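Side-chain contact in putative chemotaxis protein (Desulfovibrio vulgaris str. Hildenborough, PDB 3H4Y), which probably works in chemotaxis as a CheX-type phosphatase, a family that removes phosphate from the response regulator CheY: residues A[22-27]-A[93-98]. Sequence-based numbering, arbitrary orientation.
Sequences STMAGI and GEVTNM
M24, near the C-terminal end of helix 10-25, faces V95 in the middle of helix 84-109, and their CA atoms, 7.8 Å apart, mark the nearest approach of the two backbones. Nearly all of the touching is done by M24, a selenomethionine that reaches across the gap. A chi1 of -59° sets its CG opposite the carbonyl carbon, and from there the chain runs extended, carrying the selenium and the terminal methyl over to the second helix. On the way SE passes the CG2 branch of V95 at 4.2 Å, an apolar touch. In this copy CE points on toward the backbone around E94, but its position is doubtful. M98, also selenomethionine, folds where M24 stretches: it turns back on itself at its second and third torsions and crosses the M24 side chain at about a right angle, though the fit of the two is uncertain, since both residues were modelled in two conformers and in this pair of copies CE of M24 and CG of M98 are too close to be real. V95 is buried, and its side chain also touches V20 and L21 of helix 10-25 and M76 of helix 66-77, which A25 and E94 touch as well. Two residues after M24, G26 takes a positive phi and the chain leaves the helix. On the other helix, E94 and N97 match the Glu-x-x-Asn motif of CheX-type phosphatases and so are probably its active-site pair; a citrate, probably from the crystallisation liquor, is bound about 5 Å from the E94 side chain. The contact thus packs the N-terminal helix beside the probable active-site helix of a CheX fold.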
loop_
_atom_site.group_PDB
_atom_site.type_symbol
_atom_site.label_atom_id
_atom_site.label_comp_id
_atom_site.label_asym_id
_atom_site.label_seq_id
_atom_site.Cartn_x
_atom_site.Cartn_y
_atom_site.Cartn_z
ATOM N N SER A 22 -19.589 10.217 6.422
ATOM C CA SER A 22 -20.721 10.833 7.118
ATOM C C SER A 22 -20.778 10.372 8.565
ATOM O O SER A 22 -20.919 11.176 9.483
ATOM C CB SER A 22 -22.053 10.467 6.455
ATOM O OG SER A 22 -22.071 10.786 5.074
ATOM N N THR A 23 -20.660 9.069 8.780
ATOM C CA THR A 23 -20.809 8.512 10.138
ATOM C C THR A 23 -19.633 8.755 11.051
ATOM O O THR A 23 -19.816 9.077 12.226
ATOM C CB THR A 23 -21.059 6.986 10.071
ATOM O OG1 THR A 23 -22.210 6.748 9.280
ATOM C CG2 THR A 23 -21.283 6.412 11.479
HETATM N N MSE A 24 -18.429 8.681 10.515
HETATM C CA MSE A 24 -17.201 8.788 11.314
HETATM C C MSE A 24 -16.715 10.210 11.458
HETATM O O MSE A 24 -16.074 10.547 12.452
HETATM C CB MSE A 24 -16.053 7.966 10.712
HETATM C CG MSE A 24 -16.304 6.478 10.551
HETATM SE SE MSE A 24 -14.590 5.519 10.331
HETATM C CE MSE A 24 -15.031 3.539 10.195
ATOM N N ALA A 25 -17.011 11.068 10.477
ATOM C CA ALA A 25 -16.452 12.426 10.467
ATOM C C ALA A 25 -17.441 13.572 10.337
ATOM O O ALA A 25 -17.044 14.747 10.440
ATOM C CB ALA A 25 -15.444 12.511 9.290
ATOM N N GLY A 26 -18.723 13.253 10.120
ATOM C CA GLY A 26 -19.737 14.253 9.857
ATOM C C GLY A 26 -19.534 14.997 8.550
ATOM O O GLY A 26 -19.953 16.149 8.425
ATOM N N ILE A 27 -18.893 14.344 7.583
ATOM C CA ILE A 27 -18.590 14.927 6.269
ATOM C C ILE A 27 -19.370 14.184 5.216
ATOM O O ILE A 27 -19.366 12.949 5.184
ATOM C CB ILE A 27 -17.063 14.862 5.955
ATOM C CG1 ILE A 27 -16.306 15.721 6.947
ATOM C CG2 ILE A 27 -16.768 15.252 4.472
ATOM C CD1 ILE A 27 -14.787 15.517 6.929
ATOM N N GLY A 93 -6.116 5.623 8.084
ATOM C CA GLY A 93 -6.127 4.155 8.065
ATOM C C GLY A 93 -7.509 3.576 8.399
ATOM O O GLY A 93 -7.993 2.676 7.707
ATOM N N GLU A 94 -8.127 4.104 9.462
ATOM C CA GLU A 94 -9.428 3.627 9.891
ATOM C C GLU A 94 -10.491 3.881 8.846
ATOM O O GLU A 94 -11.347 3.003 8.603
ATOM C CB GLU A 94 -9.853 4.259 11.214
ATOM C CG GLU A 94 -9.087 3.707 12.381
ATOM C CD GLU A 94 -9.238 4.548 13.630
ATOM O OE1 GLU A 94 -10.207 5.358 13.685
ATOM O OE2 GLU A 94 -8.376 4.397 14.532
ATOM N N VAL A 95 -10.526 5.096 8.297
ATOM C CA VAL A 95 -11.488 5.406 7.255
ATOM C C VAL A 95 -11.337 4.469 6.054
ATOM O O VAL A 95 -12.318 3.923 5.513
ATOM C CB VAL A 95 -11.364 6.891 6.801
ATOM C CG1 VAL A 95 -11.942 7.111 5.406
ATOM C CG2 VAL A 95 -12.042 7.751 7.786
ATOM N N THR A 96 -10.102 4.242 5.648
ATOM C CA THR A 96 -9.823 3.357 4.523
ATOM C C THR A 96 -10.212 1.929 4.826
ATOM O O THR A 96 -10.788 1.246 3.979
ATOM C CB THR A 96 -8.371 3.491 4.055
ATOM O OG1 THR A 96 -8.153 4.878 3.736
ATOM C CG2 THR A 96 -8.122 2.652 2.810
ATOM N N ASN A 97 -9.891 1.456 6.019
ATOM C CA ASN A 97 -10.308 0.129 6.446
ATOM C C ASN A 97 -11.840 -0.050 6.386
ATOM O O ASN A 97 -12.315 -1.124 5.942
ATOM C CB ASN A 97 -9.812 -0.147 7.839
ATOM C CG ASN A 97 -9.951 -1.567 8.187
ATOM O OD1 ASN A 97 -10.770 -1.934 9.036
ATOM N ND2 ASN A 97 -9.197 -2.392 7.512
HETATM N N MSE A 98 -12.617 0.941 6.819
HETATM C CA MSE A 98 -14.085 0.819 6.770
HETATM C C MSE A 98 -14.661 0.953 5.369
HETATM O O MSE A 98 -15.646 0.343 5.048
HETATM C CB MSE A 98 -14.726 1.791 7.746
HETATM C CG MSE A 98 -14.340 1.460 9.177
HETATM SE SE MSE A 98 -14.675 -0.397 9.709
HETATM C CE MSE A 98 -16.414 -0.561 8.983
#